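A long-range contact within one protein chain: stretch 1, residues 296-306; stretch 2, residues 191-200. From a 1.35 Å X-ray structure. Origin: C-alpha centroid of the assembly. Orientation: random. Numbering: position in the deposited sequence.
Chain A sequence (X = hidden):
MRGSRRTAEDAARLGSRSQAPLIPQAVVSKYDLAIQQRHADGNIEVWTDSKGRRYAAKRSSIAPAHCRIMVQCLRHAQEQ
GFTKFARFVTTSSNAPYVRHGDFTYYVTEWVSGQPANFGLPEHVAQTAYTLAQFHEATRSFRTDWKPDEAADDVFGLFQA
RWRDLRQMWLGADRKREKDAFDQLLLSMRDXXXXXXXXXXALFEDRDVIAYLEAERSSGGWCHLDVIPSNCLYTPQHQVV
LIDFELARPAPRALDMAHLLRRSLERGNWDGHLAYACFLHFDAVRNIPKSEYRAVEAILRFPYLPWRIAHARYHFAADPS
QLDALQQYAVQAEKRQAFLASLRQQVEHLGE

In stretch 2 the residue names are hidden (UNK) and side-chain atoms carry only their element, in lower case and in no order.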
ATOM      1  N   GLU A 296      15.068  -5.245  -1.254  1.00 11.52           N
ATOM      2  CA  GLU A 296      15.761  -4.994  -2.499  1.00 11.67           C
ATOM      3  C   GLU A 296      15.192  -5.814  -3.668  1.00 12.36           C
ATOM      4  O   GLU A 296      15.109  -5.317  -4.794  1.00 13.45           O
ATOM      5  CB  GLU A 296      17.238  -5.345  -2.368  1.00 13.03           C
ATOM      6  CG  GLU A 296      18.031  -4.411  -1.471  1.00 15.44           C
ATOM      7  CD  GLU A 296      19.493  -4.805  -1.433  1.00 18.38           C
ATOM      8  OE1 GLU A 296      19.837  -5.838  -0.807  1.00 22.89           O
ATOM      9  OE2 GLU A 296      20.288  -4.081  -2.055  1.00 21.20           O
ATOM     10  N   ALA A 297      14.836  -7.070  -3.407  1.00 12.03           N
ATOM     11  CA  ALA A 297      14.264  -7.915  -4.453  1.00 13.84           C
ATOM     12  C   ALA A 297      13.009  -7.275  -5.046  1.00 13.01           C
ATOM     13  O   ALA A 297      12.805  -7.221  -6.273  1.00 13.48           O
ATOM     14  CB  ALA A 297      13.915  -9.294  -3.903  1.00 14.62           C
ATOM     15  N   ILE A 298      12.177  -6.750  -4.151  1.00 12.38           N
ATOM     16  CA  ILE A 298      10.943  -6.133  -4.585  1.00 11.54           C
ATOM     17  C   ILE A 298      11.240  -4.825  -5.341  1.00 11.79           C
ATOM     18  O   ILE A 298      10.728  -4.617  -6.436  1.00 12.50           O
ATOM     19  CB  ILE A 298      10.005  -5.879  -3.386  1.00 12.22           C
ATOM     20  CG1 ILE A 298       9.520  -7.192  -2.782  1.00 13.48           C
ATOM     21  CG2 ILE A 298       8.785  -5.057  -3.803  1.00 12.79           C
ATOM     22  CD1 ILE A 298       9.065  -7.074  -1.353  1.00 16.24           C
ATOM     23  N   LEU A 299      12.034  -3.933  -4.741  1.00 10.84           N
ATOM     24  CA  LEU A 299      12.347  -2.663  -5.393  1.00 12.71           C
ATOM     25  C   LEU A 299      13.094  -2.758  -6.708  1.00 12.65           C
ATOM     26  O   LEU A 299      12.896  -1.937  -7.602  1.00 12.45           O
ATOM     27  CB  LEU A 299      13.182  -1.781  -4.507  1.00 13.45           C
ATOM     28  CG  LEU A 299      12.541  -1.247  -3.268  1.00 14.57           C
ATOM     29  CD1 LEU A 299      13.534  -0.373  -2.528  1.00 14.21           C
ATOM     30  CD2 LEU A 299      11.300  -0.455  -3.654  1.00 15.22           C
ATOM     31  N   ARG A 300      13.945  -3.778  -6.842  1.00 12.30           N
ATOM     32  CA  ARG A 300      14.722  -3.917  -8.053  1.00 11.99           C
ATOM     33  C   ARG A 300      13.838  -4.254  -9.249  1.00 10.15           C
ATOM     34  O   ARG A 300      14.161  -3.901 -10.382  1.00 12.43           O
ATOM     35  CB  ARG A 300      15.775  -5.024  -7.854  1.00 12.71           C
ATOM     36  CG  ARG A 300      16.592  -5.432  -9.078  1.00 14.27           C
ATOM     37  CD  ARG A 300      17.380  -4.315  -9.715  1.00 14.86           C
ATOM     38  NE  ARG A 300      18.506  -3.905  -8.897  1.00 17.08           N
ATOM     39  CZ  ARG A 300      19.371  -2.947  -9.230  1.00 17.18           C
ATOM     40  NH1 ARG A 300      20.384  -2.685  -8.417  1.00 18.55           N
ATOM     41  NH2 ARG A 300      19.241  -2.276 -10.379  1.00 18.51           N
ATOM     42  N   PHE A 301      12.738  -4.959  -9.011  1.00 10.82           N
ATOM     43  CA  PHE A 301      11.868  -5.344 -10.128  1.00 10.83           C
ATOM     44  C   PHE A 301      11.296  -4.084 -10.791  1.00 10.03           C
ATOM     45  O   PHE A 301      10.868  -3.177 -10.064  1.00 11.64           O
ATOM     46  CB  PHE A 301      10.692  -6.189  -9.677  1.00 11.35           C
ATOM     47  CG  PHE A 301      10.001  -6.848 -10.814  1.00 11.61           C
ATOM     48  CD1 PHE A 301      10.428  -8.096 -11.286  1.00 13.95           C
ATOM     49  CD2 PHE A 301       8.958  -6.199 -11.461  1.00 11.83           C
ATOM     50  CE1 PHE A 301       9.804  -8.681 -12.362  1.00 14.71           C
ATOM     51  CE2 PHE A 301       8.334  -6.782 -12.545  1.00 14.39           C
ATOM     52  CZ  PHE A 301       8.753  -8.025 -12.999  1.00 15.39           C
ATOM     53  N   PRO A 302      11.264  -4.022 -12.129  1.00 10.59           N
ATOM     54  CA  PRO A 302      10.700  -2.859 -12.838  1.00 12.04           C
ATOM     55  C   PRO A 302       9.158  -2.879 -12.858  1.00 12.68           C
ATOM     56  O   PRO A 302       8.516  -3.094 -13.885  1.00 12.19           O
ATOM     57  CB  PRO A 302      11.319  -2.970 -14.233  1.00 12.37           C
ATOM     58  CG  PRO A 302      11.449  -4.445 -14.448  1.00 13.01           C
ATOM     59  CD  PRO A 302      11.781  -5.030 -13.088  1.00 12.07           C
ATOM     60  N   TYR A 303       8.603  -2.688 -11.678  1.00 11.70           N
ATOM     61  CA  TYR A 303       7.178  -2.796 -11.456  1.00 12.08           C
ATOM     62  C   TYR A 303       6.370  -1.779 -12.258  1.00 10.66           C
ATOM     63  O   TYR A 303       5.365  -2.118 -12.847  1.00 10.66           O
ATOM     64  CB  TYR A 303       6.889  -2.576  -9.964  1.00 12.91           C
ATOM     65  CG  TYR A 303       5.429  -2.497  -9.625  1.00 14.04           C
ATOM     66  CD1 TYR A 303       4.629  -3.638  -9.559  1.00 16.75           C
ATOM     67  CD2 TYR A 303       4.845  -1.261  -9.370  1.00 16.77           C
ATOM     68  CE1 TYR A 303       3.282  -3.544  -9.253  1.00 18.88           C
ATOM     69  CE2 TYR A 303       3.506  -1.162  -9.050  1.00 17.69           C
ATOM     70  CZ  TYR A 303       2.728  -2.290  -8.981  1.00 17.97           C
ATOM     71  OH  TYR A 303       1.393  -2.113  -8.678  1.00 23.85           O
ATOM     72  N   LEU A 304       6.830  -0.535 -12.275  1.00 11.32           N
ATOM     73  CA  LEU A 304       6.033   0.487 -12.949  1.00 11.37           C
ATOM     74  C   LEU A 304       5.965   0.253 -14.468  1.00 11.19           C
ATOM     75  O   LEU A 304       4.880   0.281 -15.048  1.00 11.26           O
ATOM     76  CB  LEU A 304       6.480   1.909 -12.547  1.00 15.62           C
ATOM     77  CG  LEU A 304       5.864   3.164 -13.152  1.00 23.79           C
ATOM     78  CD1 LEU A 304       5.861   4.300 -12.134  1.00 30.63           C
ATOM     79  CD2 LEU A 304       6.690   3.568 -14.358  1.00 28.20           C
ATOM     80  N   PRO A 305       7.116   0.033 -15.128  1.00 11.33           N
ATOM     81  CA  PRO A 305       7.014  -0.314 -16.546  1.00 10.65           C
ATOM     82  C   PRO A 305       6.110  -1.522 -16.816  1.00  9.67           C
ATOM     83  O   PRO A 305       5.353  -1.516 -17.788  1.00 10.97           O
ATOM     84  CB  PRO A 305       8.465  -0.596 -16.942  1.00 12.79           C
ATOM     85  CG  PRO A 305       9.249   0.274 -16.028  1.00 13.32           C
ATOM     86  CD  PRO A 305       8.512   0.235 -14.725  1.00 12.86           C
ATOM     87  N   TRP A 306       6.204  -2.561 -15.974  1.00  9.18           N
ATOM     88  CA  TRP A 306       5.328  -3.713 -16.121  1.00  9.76           C
ATOM     89  C   TRP A 306       3.869  -3.265 -16.040  1.00 10.46           C
ATOM     90  O   TRP A 306       3.062  -3.599 -16.878  1.00 10.30           O
ATOM     91  CB  TRP A 306       5.630  -4.835 -15.087  1.00 10.54           C
ATOM     92  CG  TRP A 306       4.500  -5.757 -15.096  1.00 10.42           C
ATOM     93  CD1 TRP A 306       4.175  -6.666 -16.081  1.00 10.44           C
ATOM     94  CD2 TRP A 306       3.385  -5.724 -14.203  1.00 11.04           C
ATOM     95  NE1 TRP A 306       2.957  -7.224 -15.813  1.00 11.73           N
ATOM     96  CE2 TRP A 306       2.434  -6.642 -14.686  1.00 10.79           C
ATOM     97  CE3 TRP A 306       3.097  -4.996 -13.045  1.00 12.35           C
ATOM     98  CZ2 TRP A 306       1.250  -6.886 -14.027  1.00 14.10           C
ATOM     99  CZ3 TRP A 306       1.913  -5.236 -12.407  1.00 12.97           C
ATOM    100  CH2 TRP A 306       1.010  -6.174 -12.894  1.00 13.95           C
ATOM    101  N   UNK A 191      17.749  -2.684 -19.991  1.00 14.78           N
ATOM    102  CA  UNK A 191      17.720  -2.337 -18.566  1.00 14.54           C
ATOM    103  C   UNK A 191      16.582  -3.044 -17.838  1.00 12.57           C
ATOM    104  O   UNK A 191      16.726  -3.475 -16.698  1.00 13.38           O
ATOM    105  c   UNK A 191      17.610  -0.825 -18.327  1.00 17.65           C
ATOM    106  o   UNK A 191      16.053   1.477 -16.264  1.00 23.75           O
ATOM    107  o   UNK A 191      18.235   1.774 -16.716  1.00 32.33           O
ATOM    108  c   UNK A 191      17.411  -0.451 -16.846  1.00 23.88           C
ATOM    109  c   UNK A 191      17.218   1.044 -16.590  1.00 28.33           C
ATOM    110  N   UNK A 192      15.419  -3.093 -18.464  1.00 12.20           N
ATOM    111  CA  UNK A 192      14.285  -3.757 -17.842  1.00 14.34           C
ATOM    112  C   UNK A 192      14.592  -5.242 -17.610  1.00 12.80           C
ATOM    113  O   UNK A 192      14.306  -5.787 -16.553  1.00 12.06           O
ATOM    114  c   UNK A 192      11.929  -1.698 -17.539  1.00 15.88           C
ATOM    115  c   UNK A 192      12.457  -2.192 -18.865  1.00 15.16           C
ATOM    116  c   UNK A 192      11.331  -2.270 -19.884  1.00 16.93           C
ATOM    117  c   UNK A 192      13.047  -3.598 -18.726  1.00 14.15           C
ATOM    118  N   UNK A 193      15.183  -5.873 -18.619  1.00 13.58           N
ATOM    119  CA  UNK A 193      15.574  -7.290 -18.532  1.00 15.11           C
ATOM    120  C   UNK A 193      16.575  -7.504 -17.388  1.00 13.05           C
ATOM    121  O   UNK A 193      16.406  -8.410 -16.559  1.00 13.98           O
ATOM    122  n   UNK A 193      16.842 -11.354 -19.665  1.00 23.68           N
ATOM    123  n   UNK A 193      17.239  -9.722 -20.993  1.00 33.31           N
ATOM    124  c   UNK A 193      17.422 -11.017 -20.801  1.00 31.63           C
ATOM    125  c   UNK A 193      16.137  -7.750 -19.883  1.00 16.78           C
ATOM    126  c   UNK A 193      16.515  -9.201 -19.948  1.00 22.45           C
ATOM    127  c   UNK A 193      16.262 -10.236 -19.114  1.00 22.66           C
ATOM    128  N   UNK A 194      17.581  -6.647 -17.316  1.00 14.99           N
ATOM    129  CA  UNK A 194      18.603  -6.752 -16.271  1.00 15.69           C
ATOM    130  C   UNK A 194      17.977  -6.639 -14.886  1.00 13.64           C
ATOM    131  O   UNK A 194      18.242  -7.436 -13.993  1.00 16.83           O
ATOM    132  c   UNK A 194      19.684  -5.682 -16.435  1.00 21.02           C
ATOM    133  n   UNK A 194      21.944  -3.925 -16.642  1.00 35.68           N
ATOM    134  c   UNK A 194      21.592  -2.634 -16.674  1.00 32.65           C
ATOM    135  n   UNK A 194      21.683  -1.969 -17.816  1.00 38.46           N
ATOM    136  n   UNK A 194      21.174  -1.992 -15.596  1.00 41.00           N
ATOM    137  c   UNK A 194      20.901  -5.945 -15.567  1.00 23.57           C
ATOM    138  c   UNK A 194      21.906  -4.800 -15.470  1.00 30.46           C
ATOM    139  N   UNK A 195      17.117  -5.637 -14.709  1.00 13.29           N
ATOM    140  CA  UNK A 195      16.495  -5.441 -13.413  1.00 13.06           C
ATOM    141  C   UNK A 195      15.577  -6.600 -13.010  1.00 12.13           C
ATOM    142  O   UNK A 195      15.583  -7.037 -11.860  1.00 12.88           O
ATOM    143  o   UNK A 195      15.916  -1.786 -13.470  1.00 19.01           O
ATOM    144  c   UNK A 195      16.501  -2.880 -13.248  1.00 16.35           C
ATOM    145  c   UNK A 195      15.671  -4.149 -13.410  1.00 12.55           C
ATOM    146  o   UNK A 195      17.690  -2.949 -12.885  1.00 17.51           O
ATOM    147  N   UNK A 196      14.754  -7.084 -13.946  1.00 11.84           N
ATOM    148  CA  UNK A 196      13.879  -8.214 -13.650  1.00 12.15           C
ATOM    149  C   UNK A 196      14.701  -9.453 -13.268  1.00 13.89           C
ATOM    150  O   UNK A 196      14.358 -10.144 -12.312  1.00 14.14           O
ATOM    151  c   UNK A 196      12.978  -8.532 -14.831  1.00 11.61           C
ATOM    152  N   UNK A 197      15.767  -9.732 -14.027  1.00 14.47           N
ATOM    153  CA  UNK A 197      16.627 -10.876 -13.737  1.00 15.00           C
ATOM    154  C   UNK A 197      17.289 -10.756 -12.371  1.00 15.47           C
ATOM    155  O   UNK A 197      17.346 -11.732 -11.626  1.00 16.59           O
ATOM    156  c   UNK A 197      17.661 -11.047 -14.840  1.00 17.67           C
ATOM    157  N   UNK A 198      17.758  -9.550 -12.021  1.00 14.67           N
ATOM    158  CA  UNK A 198      18.406  -9.339 -10.722  1.00 16.29           C
ATOM    159  C   UNK A 198      17.404  -9.510  -9.596  1.00 13.88           C
ATOM    160  O   UNK A 198      17.723 -10.081  -8.562  1.00 15.23           O
ATOM    161  c   UNK A 198      20.926  -6.456 -11.551  1.00 27.08           C
ATOM    162  c   UNK A 198      19.077  -7.964 -10.646  1.00 18.85           C
ATOM    163  o   UNK A 198      20.495  -5.616 -10.758  1.00 33.95           O
ATOM    164  c   UNK A 198      20.291  -7.837 -11.561  1.00 21.08           C
ATOM    165  o   UNK A 198      21.877  -6.211 -12.325  1.00 34.80           O
ATOM    166  N   UNK A 199      16.177  -9.029  -9.818  1.00 12.93           N
ATOM    167  CA  UNK A 199      15.125  -9.190  -8.816  1.00 13.01           C
ATOM    168  C   UNK A 199      14.768 -10.657  -8.563  1.00 12.48           C
ATOM    169  O   UNK A 199      14.743 -11.116  -7.419  1.00 12.92           O
ATOM    170  o   UNK A 199      12.761  -8.743  -8.423  1.00 13.13           O
ATOM    171  c   UNK A 199      13.873  -8.412  -9.242  1.00 13.69           C
ATOM    172  N   UNK A 200      14.511 -11.394  -9.638  1.00 13.84           N
ATOM    173  CA  UNK A 200      14.153 -12.799  -9.497  1.00 14.10           C
ATOM    174  C   UNK A 200      15.304 -13.600  -8.880  1.00 14.42           C
ATOM    175  O   UNK A 200      15.046 -14.475  -8.081  1.00 16.17           O
ATOM    176  c   UNK A 200      12.439 -12.786 -11.439  1.00 15.66           C
ATOM    177  c   UNK A 200      13.719 -13.392 -10.832  1.00 13.61           C
ATOM    178  c   UNK A 200      11.241 -13.031 -10.549  1.00 18.24           C
ATOM    179  c   UNK A 200      12.187 -13.372 -12.817  1.00 20.19           C
TER

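Position 191 has five side-chain atoms: three carbons in a row, the third carrying two oxygens. That is a carboxylate on a two-methylene arm. It makes no contact with stretch 1. The residue is Glu191.

Position 192 has four carbons, forked at the second. One tip of the fork lies 3.6 Å from Pro302 CB and 3.7 Å from Pro305 CG. A carbon-only chain that branches one atom beyond CB is leucine, so this is Leu192. Its CB points sideways, but the end of the side chain comes nearer, and CD2 is the tip that meets both prolines.

Position 193 has one carbon and then a five-membered ring of three carbons and two nitrogens. The ring is an imidazole. Its CB points away from stretch 1, and the side chain is exposed. This is His193.

Position 194 has three carbons, a nitrogen, and then a carbon carrying two more nitrogens. The group is a guanidinium, and it makes no contact with stretch 1. This is Arg194.

Position 195 has two carbons, the second carrying two oxygens. The chain is one carbon shorter than at Glu191. One oxygen lies 3.0 Å from Arg300 NH2, and CB lies 4.0 Å from Pro302 CD. This is Asp195.

Position 196 has a single carbon, CB. It sits 4.0 Å from Phe301 CE1 and 4.1 Å from Pro302 CD. The residue is Ala196. Its small side chain goes with a close approach of the backbones: Phe301 CA and Ala196 CA are 5.0 Å apart.

Position 197 also has one carbon, but it points away from stretch 1 and is exposed. This is Ala197.

Position 198 has three carbons, the third carrying two oxygens. One oxygen lies 3.2 Å from Arg300 NE. This is Glu198.

Position 199 has one carbon and one oxygen. The oxygen lies 2.6 Å from Ala297 O, so a hydroxyl is expected. It is also 3.5 Å from Phe301 CB. This is Ser199.

Position 200 has four carbons, forked at the second, as at Leu192. Its CB points away; the end of the side chain comes nearer but makes no contact with stretch 1. This is Leu200.

The contact pairs helix 191-200 with helix 296-300, the turn after it and the start of the next helix, which brings in Pro305. Helices 191-200 and 296-300 run nearly antiparallel, at 161°, and their axes approach to 8.0 Å. Ser199 OG donates a hydrogen bond to Ala297 O, joining a side chain to the backbone of the opposing helix. Arg300 binds two acids. Its NH2 donates to Asp195 OD1 near the guanidinium plane, which gives a hydrogen bond within a salt bridge. Glu198 OE1 lies over one face of the same group, so that salt bridge rests on charge alone. Beyond Arg300, the contact turns apolar: Phe301 and Pro302 pack on Ala196, and Pro302 and Pro305 on Leu192.

Stretch 2 (191-200) ELHRDAAESL
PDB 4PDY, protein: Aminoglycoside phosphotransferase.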